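Local structure of capsid protein (Infectious hypodermal and hematopoietic necrosis virus, 3N7X) at residues A[75-80]-A[230-235]; A[124-129]-A[137-142]; A[143-148]-A[203-208]; A[237-242]-A[322-327]. The protein forms, in sixty beta-barrel copies, the icosahedral capsid of a shrimp densovirus, probably enclosing its genome, and binds calcium ions. All coordinates share one frame; numbering follows the deposited sequence.

Contact 1 of 4, residues A[75-80]-A[230-235]; sequences PLHWMN and PTFIPK
An aromatic cluster at the heart of the subunit joins the turn after strand 70-74 to a loop before strand 264-268: His77 and Trp78 meet Phe232. The Trp78 indole lies between two prolines. CB of Pro230 makes a CH-pi contact 3.5 Å from the centroid of the five-membered ring, while CB of Pro75 lies over the opposite face; proline suits this because its slightly polarised C-H groups can point at a pi face. Phe232 runs nearly parallel to the indole but slid aside, its CE1 3.4 Å from Trp78 NE1. His77 holds CG between backbone N and carbonyl carbon (chi1 53°), its ring plane 49° from that of Phe232 and its nearest side-chain atom about 3 Å from a bound magnesium ion. The backbones form a single bridge: Ile233 N donates to His77 O (2.8 Å) and Met79 N to Thr231 O (2.9 Å). Asn80 OD1 mimics a backbone carbonyl, taking the Thr231 N-H at 2.8 Å on an in-plane lone pair (167° at the hydrogen).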
loop_
_atom_site.group_PDB
_atom_site.type_symbol
_atom_site.label_atom_id
_atom_site.label_comp_id
_atom_site.label_asym_id
_atom_site.label_seq_id
_atom_site.Cartn_x
_atom_site.Cartn_y
_atom_site.Cartn_z
ATOM N N PRO A 75 -50.353 -73.762 40.637
ATOM C CA PRO A 75 -48.965 -73.879 41.093
ATOM C C PRO A 75 -47.948 -73.919 39.954
ATOM O O PRO A 75 -47.473 -74.988 39.571
ATOM C CB PRO A 75 -48.991 -75.170 41.899
ATOM C CG PRO A 75 -49.925 -76.016 41.095
ATOM C CD PRO A 75 -51.050 -75.058 40.731
ATOM N N LEU A 76 -47.611 -72.745 39.427
ATOM C CA LEU A 76 -46.656 -72.634 38.329
ATOM C C LEU A 76 -45.281 -73.165 38.664
ATOM O O LEU A 76 -44.494 -73.445 37.766
ATOM C CB LEU A 76 -46.494 -71.182 37.903
ATOM C CG LEU A 76 -47.760 -70.477 37.453
ATOM C CD1 LEU A 76 -47.398 -69.114 36.915
ATOM C CD2 LEU A 76 -48.444 -71.312 36.388
ATOM N N HIS A 77 -44.982 -73.283 39.952
ATOM C CA HIS A 77 -43.679 -73.767 40.381
ATOM C C HIS A 77 -43.550 -75.290 40.348
ATOM O O HIS A 77 -42.461 -75.825 40.573
ATOM C CB HIS A 77 -43.373 -73.257 41.792
ATOM C CG HIS A 77 -44.453 -73.555 42.783
ATOM N ND1 HIS A 77 -44.196 -74.098 44.025
ATOM C CD2 HIS A 77 -45.795 -73.388 42.715
ATOM C CE1 HIS A 77 -45.334 -74.255 44.678
ATOM N NE2 HIS A 77 -46.319 -73.831 43.905
ATOM N N TRP A 78 -44.652 -75.985 40.074
ATOM C CA TRP A 78 -44.636 -77.448 40.011
ATOM C C TRP A 78 -44.124 -77.915 38.657
ATOM O O TRP A 78 -44.824 -77.805 37.651
ATOM C CB TRP A 78 -46.038 -78.017 40.235
ATOM C CG TRP A 78 -46.548 -77.899 41.641
ATOM C CD1 TRP A 78 -46.000 -77.169 42.660
ATOM C CD2 TRP A 78 -47.731 -78.509 42.176
ATOM N NE1 TRP A 78 -46.769 -77.288 43.796
ATOM C CE2 TRP A 78 -47.837 -78.105 43.526
ATOM C CE3 TRP A 78 -48.714 -79.360 41.643
ATOM C CZ2 TRP A 78 -48.888 -78.520 44.353
ATOM C CZ3 TRP A 78 -49.760 -79.773 42.466
ATOM C CH2 TRP A 78 -49.837 -79.351 43.807
ATOM N N MET A 79 -42.905 -78.440 38.633
ATOM C CA MET A 79 -42.317 -78.925 37.388
ATOM C C MET A 79 -43.200 -79.972 36.720
ATOM O O MET A 79 -43.218 -80.097 35.496
ATOM C CB MET A 79 -40.938 -79.521 37.661
ATOM C CG MET A 79 -39.907 -78.502 38.095
ATOM S SD MET A 79 -38.307 -79.244 38.468
ATOM C CE MET A 79 -37.792 -79.821 36.841
ATOM N N ASN A 80 -43.939 -80.715 37.536
ATOM C CA ASN A 80 -44.810 -81.769 37.043
ATOM C C ASN A 80 -45.801 -81.277 35.999
ATOM O O ASN A 80 -46.164 -82.020 35.090
ATOM C CB ASN A 80 -45.572 -82.398 38.208
ATOM C CG ASN A 80 -44.670 -82.737 39.373
ATOM O OD1 ASN A 80 -44.094 -81.848 40.008
ATOM N ND2 ASN A 80 -44.533 -84.029 39.661
ATOM N N PRO A 230 -45.424 -83.279 43.870
ATOM C CA PRO A 230 -44.932 -82.126 43.118
ATOM C C PRO A 230 -43.486 -81.772 43.454
ATOM O O PRO A 230 -43.100 -81.730 44.623
ATOM C CB PRO A 230 -45.913 -81.022 43.510
ATOM C CG PRO A 230 -46.268 -81.384 44.917
ATOM C CD PRO A 230 -46.472 -82.879 44.826
ATOM N N THR A 231 -42.688 -81.541 42.419
ATOM C CA THR A 231 -41.295 -81.157 42.593
ATOM C C THR A 231 -41.224 -79.673 42.232
ATOM O O THR A 231 -41.620 -79.267 41.137
ATOM C CB THR A 231 -40.370 -81.971 41.673
ATOM O OG1 THR A 231 -40.467 -83.360 42.012
ATOM C CG2 THR A 231 -38.927 -81.520 41.832
ATOM N N PHE A 232 -40.732 -78.866 43.164
ATOM C CA PHE A 232 -40.659 -77.427 42.959
ATOM C C PHE A 232 -39.482 -76.942 42.128
ATOM O O PHE A 232 -38.372 -77.459 42.234
ATOM C CB PHE A 232 -40.606 -76.695 44.307
ATOM C CG PHE A 232 -41.766 -76.983 45.219
ATOM C CD1 PHE A 232 -42.895 -77.661 44.761
ATOM C CD2 PHE A 232 -41.736 -76.552 46.542
ATOM C CE1 PHE A 232 -43.976 -77.907 45.608
ATOM C CE2 PHE A 232 -42.810 -76.791 47.398
ATOM C CZ PHE A 232 -43.935 -77.471 46.931
ATOM N N ILE A 233 -39.738 -75.943 41.292
ATOM C CA ILE A 233 -38.677 -75.339 40.508
ATOM C C ILE A 233 -37.800 -74.710 41.593
ATOM O O ILE A 233 -38.293 -73.981 42.453
ATOM C CB ILE A 233 -39.244 -74.265 39.571
ATOM C CG1 ILE A 233 -39.997 -74.951 38.426
ATOM C CG2 ILE A 233 -38.130 -73.372 39.058
ATOM C CD1 ILE A 233 -40.806 -74.012 37.555
ATOM N N PRO A 234 -36.492 -74.999 41.579
ATOM C CA PRO A 234 -35.562 -74.465 42.581
ATOM C C PRO A 234 -35.735 -73.003 42.965
ATOM O O PRO A 234 -35.538 -72.101 42.154
ATOM C CB PRO A 234 -34.195 -74.754 41.969
ATOM C CG PRO A 234 -34.440 -76.033 41.238
ATOM C CD PRO A 234 -35.761 -75.753 40.546
ATOM N N LYS A 235 -36.104 -72.789 44.222
ATOM C CA LYS A 235 -36.297 -71.458 44.783
ATOM C C LYS A 235 -35.937 -71.563 46.257
ATOM O O LYS A 235 -36.156 -72.604 46.871
ATOM C CB LYS A 235 -37.754 -71.018 44.639
ATOM C CG LYS A 235 -38.101 -70.391 43.296
ATOM C CD LYS A 235 -37.506 -68.996 43.197
ATOM C CE LYS A 235 -38.012 -68.249 41.983
ATOM N NZ LYS A 235 -37.398 -66.903 41.899
#

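Contact 2 of 4, residues A[124-129]-A[137-142]; sequences VPLMKD and SFETLT
Thr140 N donates to Met127 O at 2.9 Å, and Met127 N returns the bond to Thr140 O at 3.0 Å, the two rungs of an antiparallel hydrogen-bonded pair. Met127 O is also approached weakly by a water, which donates to Phe138 O and to Thr140 OG1 (3.0 Å); that hydroxyl donates in turn to Leu141 O, so threonine serves as acceptor and donor at once. With chi1 at 63°, CG of Met127 sits between its backbone N and carbonyl carbon, 3.6 Å from Thr140 OG1. The unbranched thioether then extends along the same face, its CE 3.5 Å from Leu141 O. Lys128 and Glu139 cross at about a right angle: OE1 lies 3.3 Å from Lys128 CB but 4.8 Å from NZ, so the charged ends do not touch. NZ has a long, weak ion pair with Asp277 of the second subunit, and the Glu139 side chain is about 3 Å (nearest atoms) from a bound magnesium ion, which could offset its charge. Phe138 makes a cation-pi contact with Lys131 of that second subunit, and Met127 packs on Leu141 of a third. This is a beta hairpin, strands 111-131 and 137-141, lodged at a junction between capsid subunits.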
loop_
_atom_site.group_PDB
_atom_site.type_symbol
_atom_site.label_atom_id
_atom_site.label_comp_id
_atom_site.label_asym_id
_atom_site.label_seq_id
_atom_site.Cartn_x
_atom_site.Cartn_y
_atom_site.Cartn_z
ATOM N N VAL A 124 -63.695 -66.914 27.593
ATOM C CA VAL A 124 -65.055 -67.026 27.087
ATOM C C VAL A 124 -65.979 -67.118 28.298
ATOM O O VAL A 124 -66.052 -68.154 28.955
ATOM C CB VAL A 124 -65.240 -68.285 26.224
ATOM C CG1 VAL A 124 -66.692 -68.402 25.782
ATOM C CG2 VAL A 124 -64.323 -68.225 25.016
ATOM N N PRO A 125 -66.680 -66.020 28.625
ATOM C CA PRO A 125 -67.605 -65.970 29.767
ATOM C C PRO A 125 -68.819 -66.885 29.593
ATOM O O PRO A 125 -69.390 -66.980 28.505
ATOM C CB PRO A 125 -67.998 -64.492 29.830
ATOM C CG PRO A 125 -66.806 -63.795 29.245
ATOM C CD PRO A 125 -66.474 -64.673 28.065
ATOM N N LEU A 126 -69.217 -67.537 30.681
ATOM C CA LEU A 126 -70.345 -68.461 30.659
ATOM C C LEU A 126 -71.361 -68.173 31.755
ATOM O O LEU A 126 -71.032 -67.569 32.775
ATOM C CB LEU A 126 -69.835 -69.889 30.841
ATOM C CG LEU A 126 -68.806 -70.379 29.828
ATOM C CD1 LEU A 126 -68.152 -71.638 30.347
ATOM C CD2 LEU A 126 -69.482 -70.622 28.485
ATOM N N MET A 127 -72.597 -68.620 31.546
ATOM C CA MET A 127 -73.642 -68.438 32.546
ATOM C C MET A 127 -74.646 -69.586 32.511
ATOM O O MET A 127 -74.774 -70.291 31.507
ATOM C CB MET A 127 -74.374 -67.111 32.340
ATOM C CG MET A 127 -75.115 -66.995 31.026
ATOM S SD MET A 127 -75.853 -65.352 30.875
ATOM C CE MET A 127 -77.073 -65.604 29.549
ATOM N N LYS A 128 -75.344 -69.771 33.624
ATOM C CA LYS A 128 -76.349 -70.814 33.739
ATOM C C LYS A 128 -77.522 -70.201 34.490
ATOM O O LYS A 128 -77.995 -70.739 35.489
ATOM C CB LYS A 128 -75.781 -72.011 34.506
ATOM C CG LYS A 128 -76.596 -73.292 34.379
ATOM C CD LYS A 128 -75.858 -74.459 35.019
ATOM C CE LYS A 128 -76.538 -75.790 34.740
ATOM N NZ LYS A 128 -75.722 -76.938 35.247
ATOM N N ASP A 129 -77.976 -69.053 34.007
ATOM C CA ASP A 129 -79.087 -68.361 34.635
ATOM C C ASP A 129 -80.375 -68.441 33.824
ATOM O O ASP A 129 -81.443 -68.102 34.325
ATOM C CB ASP A 129 -78.719 -66.898 34.903
ATOM C CG ASP A 129 -77.600 -66.761 35.919
ATOM O OD1 ASP A 129 -77.659 -67.451 36.960
ATOM O OD2 ASP A 129 -76.665 -65.965 35.682
ATOM N N SER A 137 -82.030 -74.781 34.927
ATOM C CA SER A 137 -81.145 -73.845 34.255
ATOM C C SER A 137 -80.214 -74.602 33.325
ATOM O O SER A 137 -79.823 -75.735 33.611
ATOM C CB SER A 137 -80.302 -73.085 35.280
ATOM O OG SER A 137 -81.108 -72.305 36.143
ATOM N N PHE A 138 -79.864 -73.982 32.205
ATOM C CA PHE A 138 -78.935 -74.605 31.278
ATOM C C PHE A 138 -77.792 -73.644 30.973
ATOM O O PHE A 138 -77.956 -72.423 31.029
ATOM C CB PHE A 138 -79.651 -75.063 29.997
ATOM C CG PHE A 138 -80.476 -74.000 29.331
ATOM C CD1 PHE A 138 -79.954 -73.249 28.281
ATOM C CD2 PHE A 138 -81.790 -73.771 29.729
ATOM C CE1 PHE A 138 -80.731 -72.289 27.632
ATOM C CE2 PHE A 138 -82.576 -72.812 29.088
ATOM C CZ PHE A 138 -82.046 -72.071 28.036
ATOM N N GLU A 139 -76.624 -74.206 30.681
ATOM C CA GLU A 139 -75.431 -73.425 30.390
ATOM C C GLU A 139 -75.496 -72.778 29.010
ATOM O O GLU A 139 -75.961 -73.388 28.048
ATOM C CB GLU A 139 -74.193 -74.326 30.462
ATOM C CG GLU A 139 -72.885 -73.578 30.652
ATOM C CD GLU A 139 -72.424 -73.562 32.101
ATOM O OE1 GLU A 139 -73.284 -73.467 33.001
ATOM O OE2 GLU A 139 -71.199 -73.635 32.344
ATOM N N THR A 140 -75.032 -71.537 28.922
ATOM C CA THR A 140 -74.994 -70.817 27.653
ATOM C C THR A 140 -73.890 -69.775 27.692
ATOM O O THR A 140 -73.269 -69.535 28.731
ATOM C CB THR A 140 -76.301 -70.036 27.356
ATOM O OG1 THR A 140 -76.476 -69.008 28.339
ATOM C CG2 THR A 140 -77.498 -70.961 27.359
ATOM N N LEU A 141 -73.640 -69.159 26.545
ATOM C CA LEU A 141 -72.662 -68.096 26.490
ATOM C C LEU A 141 -73.308 -66.977 27.294
ATOM O O LEU A 141 -74.498 -67.027 27.622
ATOM C CB LEU A 141 -72.450 -67.630 25.054
ATOM C CG LEU A 141 -71.709 -68.588 24.127
ATOM C CD1 LEU A 141 -71.877 -68.120 22.698
ATOM C CD2 LEU A 141 -70.237 -68.654 24.514
ATOM N N THR A 142 -72.529 -65.961 27.600
ATOM C CA THR A 142 -73.023 -64.846 28.368
ATOM C C THR A 142 -73.593 -63.786 27.397
ATOM O O THR A 142 -73.218 -63.768 26.223
ATOM C CB THR A 142 -71.859 -64.316 29.213
ATOM O OG1 THR A 142 -72.334 -63.335 30.127
ATOM C CG2 THR A 142 -70.794 -63.720 28.327
HETATM O O HOH W 1 -77.805 -69.534 30.975
#

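Contact 3 of 4, residues A[143-148]-A[203-208]; sequences FTDTPY and MRTGDR
Tyr148 and Arg204 lie side by side and point the same way, with NH2 of Arg204 3.2 Å from CD2 of Tyr148 and the ring and guanidinium planes 32° apart. Tyr148 CG stands between its backbone N and carbonyl carbon (chi1 61°), with the ring beside Arg204. CB of Tyr148 sits over one face of the guanidinium, toward its rim, and also meets Met203 O at 3.4 Å. Arginine suits the place because its flat head can rest against the tyrosine while NE and NH2 reach water and NH1 bonds Gln202 OE1: two waters lie at its edge, in its plane. One accepts from NH2 at 2.7 Å and reaches weakly to Thr146 O; the other donates to Asp145 O and takes a weak bond from NE. A third water bridges the two backbones, accepting from Thr205 N (2.8 Å) and donating to the carbonyls of Asp145 and Pro147. Nearby, Thr205 crosses Asp145 at about a right angle, its OG1 3.4 Å from Asp145 CB. Behind this shell, a type II turn from Arg204 to Asp207 shapes the second segment. Asp207 OD2 accepts from Arg204 N at 2.9 Å, from above the carboxylate plane, and Gly206 supplies the positive phi (89°). Phe143 meets Phe143 of the second and third subunits edge-to-face. The water-bridged loops thus link the ends of neighbouring strands 149-153 and 199-203, while Thr205 packs on Pro125 of strand 111-131.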
loop_
_atom_site.group_PDB
_atom_site.type_symbol
_atom_site.label_atom_id
_atom_site.label_comp_id
_atom_site.label_asym_id
_atom_site.label_seq_id
_atom_site.Cartn_x
_atom_site.Cartn_y
_atom_site.Cartn_z
ATOM N N PHE A 143 -74.510 -62.936 27.865
ATOM C CA PHE A 143 -75.111 -61.888 27.016
ATOM C C PHE A 143 -74.111 -60.823 26.575
ATOM O O PHE A 143 -74.164 -60.344 25.440
ATOM C CB PHE A 143 -76.228 -61.136 27.742
ATOM C CG PHE A 143 -77.462 -61.937 27.986
ATOM C CD1 PHE A 143 -77.950 -62.809 27.018
ATOM C CD2 PHE A 143 -78.181 -61.764 29.167
ATOM C CE1 PHE A 143 -79.145 -63.499 27.224
ATOM C CE2 PHE A 143 -79.372 -62.444 29.385
ATOM C CZ PHE A 143 -79.859 -63.314 28.414
ATOM N N THR A 144 -73.245 -60.416 27.504
ATOM C CA THR A 144 -72.222 -59.403 27.248
ATOM C C THR A 144 -70.877 -59.877 27.775
ATOM O O THR A 144 -70.740 -61.018 28.206
ATOM C CB THR A 144 -72.551 -58.058 27.932
ATOM O OG1 THR A 144 -72.836 -58.278 29.319
ATOM C CG2 THR A 144 -73.737 -57.404 27.270
ATOM N N ASP A 145 -69.887 -58.991 27.753
ATOM C CA ASP A 145 -68.556 -59.346 28.215
ATOM C C ASP A 145 -68.222 -58.740 29.570
ATOM O O ASP A 145 -67.055 -58.641 29.941
ATOM C CB ASP A 145 -67.503 -58.920 27.181
ATOM C CG ASP A 145 -67.712 -59.583 25.815
ATOM O OD1 ASP A 145 -68.093 -60.779 25.775
ATOM O OD2 ASP A 145 -67.482 -58.914 24.779
ATOM N N THR A 146 -69.244 -58.348 30.319
ATOM C CA THR A 146 -69.015 -57.760 31.629
ATOM C C THR A 146 -68.471 -58.717 32.706
ATOM O O THR A 146 -67.734 -58.291 33.593
ATOM C CB THR A 146 -70.293 -57.092 32.153
ATOM O OG1 THR A 146 -71.386 -58.013 32.069
ATOM C CG2 THR A 146 -70.612 -55.860 31.334
ATOM N N PRO A 147 -68.820 -60.014 32.651
ATOM C CA PRO A 147 -68.295 -60.921 33.683
ATOM C C PRO A 147 -66.771 -61.022 33.626
ATOM O O PRO A 147 -66.181 -60.945 32.551
ATOM C CB PRO A 147 -68.961 -62.254 33.348
ATOM C CG PRO A 147 -70.227 -61.844 32.646
ATOM C CD PRO A 147 -69.753 -60.723 31.760
ATOM N N TYR A 148 -66.134 -61.201 34.777
ATOM C CA TYR A 148 -64.683 -61.301 34.802
ATOM C C TYR A 148 -64.155 -62.209 35.898
ATOM O O TYR A 148 -64.854 -62.519 36.866
ATOM C CB TYR A 148 -64.057 -59.905 34.935
ATOM C CG TYR A 148 -64.428 -59.158 36.197
ATOM C CD1 TYR A 148 -63.690 -59.309 37.372
ATOM C CD2 TYR A 148 -65.525 -58.296 36.214
ATOM C CE1 TYR A 148 -64.037 -58.613 38.536
ATOM C CE2 TYR A 148 -65.880 -57.602 37.366
ATOM C CZ TYR A 148 -65.135 -57.762 38.521
ATOM O OH TYR A 148 -65.503 -57.071 39.651
ATOM N N MET A 203 -59.373 -60.368 34.962
ATOM C CA MET A 203 -59.125 -60.870 33.625
ATOM C C MET A 203 -60.459 -60.954 32.912
ATOM O O MET A 203 -61.419 -61.513 33.444
ATOM C CB MET A 203 -58.487 -62.251 33.644
ATOM C CG MET A 203 -58.263 -62.796 32.238
ATOM S SD MET A 203 -57.585 -64.464 32.201
ATOM C CE MET A 203 -57.354 -64.732 30.406
ATOM N N ARG A 204 -60.527 -60.382 31.718
ATOM C CA ARG A 204 -61.751 -60.422 30.937
ATOM C C ARG A 204 -61.436 -60.693 29.479
ATOM O O ARG A 204 -60.274 -60.836 29.100
ATOM C CB ARG A 204 -62.531 -59.114 31.085
ATOM C CG ARG A 204 -61.666 -57.893 31.272
ATOM C CD ARG A 204 -62.484 -56.604 31.190
ATOM N NE ARG A 204 -63.431 -56.407 32.292
ATOM C CZ ARG A 204 -63.086 -56.284 33.570
ATOM N NH1 ARG A 204 -61.807 -56.356 33.913
ATOM N NH2 ARG A 204 -64.012 -56.051 34.499
ATOM N N THR A 205 -62.479 -60.793 28.667
ATOM C CA THR A 205 -62.306 -61.055 27.249
ATOM C C THR A 205 -61.247 -60.128 26.659
ATOM O O THR A 205 -61.219 -58.928 26.955
ATOM C CB THR A 205 -63.631 -60.855 26.496
ATOM O OG1 THR A 205 -64.167 -59.560 26.808
ATOM C CG2 THR A 205 -64.638 -61.920 26.904
ATOM N N GLY A 206 -60.367 -60.692 25.837
ATOM C CA GLY A 206 -59.326 -59.893 25.213
ATOM C C GLY A 206 -58.035 -59.773 26.004
ATOM O O GLY A 206 -56.994 -59.439 25.442
ATOM N N ASP A 207 -58.085 -60.037 27.306
ATOM C CA ASP A 207 -56.884 -59.935 28.126
ATOM C C ASP A 207 -55.947 -61.111 27.939
ATOM O O ASP A 207 -56.349 -62.183 27.492
ATOM C CB ASP A 207 -57.228 -59.871 29.619
ATOM C CG ASP A 207 -57.858 -58.558 30.029
ATOM O OD1 ASP A 207 -57.829 -57.595 29.228
ATOM O OD2 ASP A 207 -58.374 -58.490 31.170
ATOM N N ARG A 208 -54.687 -60.881 28.287
ATOM C CA ARG A 208 -53.653 -61.907 28.261
ATOM C C ARG A 208 -53.015 -61.759 29.636
ATOM O O ARG A 208 -52.626 -60.660 30.021
ATOM C CB ARG A 208 -52.606 -61.646 27.179
ATOM C CG ARG A 208 -53.083 -61.880 25.762
ATOM C CD ARG A 208 -51.940 -61.729 24.772
ATOM N NE ARG A 208 -50.976 -62.820 24.872
ATOM C CZ ARG A 208 -51.127 -64.013 24.298
ATOM N NH1 ARG A 208 -52.214 -64.284 23.577
ATOM N NH2 ARG A 208 -50.184 -64.935 24.435
HETATM O O HOH W 2 -64.994 -60.583 29.884
HETATM O O HOH W 3 -65.500 -56.242 29.917
HETATM O O HOH W 4 -65.936 -55.605 32.728
#

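Contact 4 of 4, residues A[237-242]-A[322-327]; sequences GGQIKW and KCYIMH
A type II' turn from Gly237 to Ile240, its ends tied by Ile240 N to Gly237 O and Gly237 N to Ile240 O, sets its glycines against the chain that follows strand 322-324. Gly238 has a positive phi, and its CA lies 3.5 Å from His327 O, where a side chain would collide. Gln239 reaches across to donate NE2 to Ile325 O at 2.8 Å. The acceptor lies in the plane of the amide, although the N-H...O angle is a bent 139° and the donor stands above the carbonyl plane. OE1 of the same amide comes to the edge of the Tyr324 ring, 3.5 Å from CD1, with the two planes nearly perpendicular (82°); the Tyr324 side chain is about 4 Å (nearest atoms) from a bound magnesium ion. The Met326 chain is bent at chi3 (-75°), which puts CE 3.7 Å from Ile240 CB. Ile325 O also accepts from NE2 of Gln310 of a neighbouring subunit, whose OE1 takes Gln239 N and His327 N, so these polar groups are satisfied across the interface.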
loop_
_atom_site.group_PDB
_atom_site.type_symbol
_atom_site.label_atom_id
_atom_site.label_comp_id
_atom_site.label_asym_id
_atom_site.label_seq_id
_atom_site.Cartn_x
_atom_site.Cartn_y
_atom_site.Cartn_z
ATOM N N GLY A 237 -36.291 -69.492 50.016
ATOM C CA GLY A 237 -36.853 -68.377 50.756
ATOM C C GLY A 237 -37.954 -68.794 51.709
ATOM O O GLY A 237 -38.732 -69.703 51.411
ATOM N N GLY A 238 -38.021 -68.130 52.860
ATOM C CA GLY A 238 -39.039 -68.454 53.843
ATOM C C GLY A 238 -38.979 -69.912 54.259
ATOM O O GLY A 238 -37.920 -70.416 54.633
ATOM N N GLN A 239 -40.117 -70.593 54.193
ATOM C CA GLN A 239 -40.187 -72.000 54.570
ATOM C C GLN A 239 -39.649 -72.885 53.450
ATOM O O GLN A 239 -39.326 -74.051 53.671
ATOM C CB GLN A 239 -41.634 -72.388 54.858
ATOM C CG GLN A 239 -42.506 -72.449 53.613
ATOM C CD GLN A 239 -43.961 -72.748 53.934
ATOM O OE1 GLN A 239 -44.265 -73.692 54.670
ATOM N NE2 GLN A 239 -44.869 -71.951 53.377
ATOM N N ILE A 240 -39.550 -72.318 52.250
ATOM C CA ILE A 240 -39.078 -73.054 51.084
ATOM C C ILE A 240 -37.569 -73.223 51.023
ATOM O O ILE A 240 -36.823 -72.250 51.108
ATOM C CB ILE A 240 -39.510 -72.362 49.784
ATOM C CG1 ILE A 240 -41.020 -72.125 49.795
ATOM C CG2 ILE A 240 -39.106 -73.217 48.590
ATOM C CD1 ILE A 240 -41.837 -73.391 49.955
ATOM N N LYS A 241 -37.124 -74.462 50.848
ATOM C CA LYS A 241 -35.697 -74.737 50.758
ATOM C C LYS A 241 -35.437 -76.070 50.067
ATOM O O LYS A 241 -36.251 -76.988 50.156
ATOM C CB LYS A 241 -35.084 -74.779 52.154
ATOM C CG LYS A 241 -35.483 -76.002 52.957
ATOM C CD LYS A 241 -34.779 -76.006 54.301
ATOM C CE LYS A 241 -34.815 -77.380 54.959
ATOM N NZ LYS A 241 -36.191 -77.796 55.306
ATOM N N TRP A 242 -34.305 -76.167 49.371
ATOM C CA TRP A 242 -33.929 -77.410 48.708
ATOM C C TRP A 242 -32.948 -78.109 49.640
ATOM O O TRP A 242 -32.541 -77.526 50.646
ATOM C CB TRP A 242 -33.295 -77.134 47.340
ATOM C CG TRP A 242 -32.140 -76.175 47.338
ATOM C CD1 TRP A 242 -30.901 -76.372 47.881
ATOM C CD2 TRP A 242 -32.104 -74.879 46.721
ATOM N NE1 TRP A 242 -30.096 -75.283 47.637
ATOM C CE2 TRP A 242 -30.809 -74.352 46.928
ATOM C CE3 TRP A 242 -33.043 -74.112 46.014
ATOM C CZ2 TRP A 242 -30.426 -73.093 46.452
ATOM C CZ3 TRP A 242 -32.662 -72.858 45.540
ATOM C CH2 TRP A 242 -31.363 -72.362 45.762
ATOM N N LYS A 322 -51.609 -80.300 49.040
ATOM C CA LYS A 322 -51.120 -79.202 49.862
ATOM C C LYS A 322 -50.678 -78.023 49.007
ATOM O O LYS A 322 -50.346 -78.172 47.829
ATOM C CB LYS A 322 -49.941 -79.655 50.726
ATOM C CG LYS A 322 -50.285 -80.700 51.754
ATOM C CD LYS A 322 -51.229 -80.164 52.806
ATOM C CE LYS A 322 -51.636 -81.283 53.750
ATOM N NZ LYS A 322 -52.598 -80.826 54.789
ATOM N N CYS A 323 -50.673 -76.851 49.624
ATOM C CA CYS A 323 -50.271 -75.627 48.958
ATOM C C CYS A 323 -49.357 -74.849 49.898
ATOM O O CYS A 323 -49.777 -74.434 50.980
ATOM C CB CYS A 323 -51.513 -74.804 48.622
ATOM S SG CYS A 323 -51.190 -73.110 48.104
ATOM N N TYR A 324 -48.103 -74.667 49.493
ATOM C CA TYR A 324 -47.141 -73.936 50.313
ATOM C C TYR A 324 -46.856 -72.563 49.726
ATOM O O TYR A 324 -46.438 -72.445 48.573
ATOM C CB TYR A 324 -45.838 -74.726 50.423
ATOM C CG TYR A 324 -45.990 -76.017 51.183
ATOM C CD1 TYR A 324 -45.867 -76.049 52.573
ATOM C CD2 TYR A 324 -46.289 -77.207 50.516
ATOM C CE1 TYR A 324 -46.041 -77.236 53.284
ATOM C CE2 TYR A 324 -46.465 -78.399 51.214
ATOM C CZ TYR A 324 -46.341 -78.406 52.598
ATOM O OH TYR A 324 -46.543 -79.577 53.290
ATOM N N ILE A 325 -47.077 -71.525 50.525
ATOM C CA ILE A 325 -46.842 -70.165 50.069
ATOM C C ILE A 325 -45.562 -69.602 50.673
ATOM O O ILE A 325 -45.359 -69.654 51.884
ATOM C CB ILE A 325 -48.018 -69.264 50.445
ATOM C CG1 ILE A 325 -49.301 -69.846 49.858
ATOM C CG2 ILE A 325 -47.783 -67.855 49.925
ATOM C CD1 ILE A 325 -50.548 -69.129 50.292
ATOM N N MET A 326 -44.702 -69.064 49.815
ATOM C CA MET A 326 -43.432 -68.495 50.250
ATOM C C MET A 326 -43.548 -67.045 50.730
ATOM O O MET A 326 -44.238 -66.231 50.118
ATOM C CB MET A 326 -42.428 -68.554 49.104
ATOM C CG MET A 326 -41.036 -68.084 49.480
ATOM S SD MET A 326 -40.002 -67.790 48.029
ATOM C CE MET A 326 -39.604 -69.460 47.531
ATOM N N HIS A 327 -42.875 -66.728 51.831
ATOM C CA HIS A 327 -42.869 -65.368 52.363
ATOM C C HIS A 327 -41.486 -65.075 52.922
ATOM O O HIS A 327 -41.100 -65.646 53.941
ATOM C CB HIS A 327 -43.897 -65.198 53.483
ATOM C CG HIS A 327 -45.314 -65.289 53.023
ATOM N ND1 HIS A 327 -45.829 -64.479 52.035
ATOM C CD2 HIS A 327 -46.330 -66.095 53.417
ATOM C CE1 HIS A 327 -47.100 -64.781 51.838
ATOM N NE2 HIS A 327 -47.428 -65.758 52.664
#

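Contacts 1 and 4 touch and lie toward the middle of the subunit, about 11 Å apart between centres, where Lys235 of one packs on Ile240 and Met326 of the other. Contacts 2 and 3 form a second pair, far from the centre, joined by Pro125 against Thr205 and Met127 against Phe143; contact 2 lies about 38 Å from contact 4, centre to centre. The chemistry follows this division. Contact 1, the most central and touched by no other chain, relies on aromatic rings and proline. Contact 4 is buried as well but meets a neighbouring subunit through polar groups. Contacts 2 and 3 both touch the second subunit: contact 2 is a hairpin, buried despite its distance from the centre, whereas contact 3 is partly exposed and spanned by water.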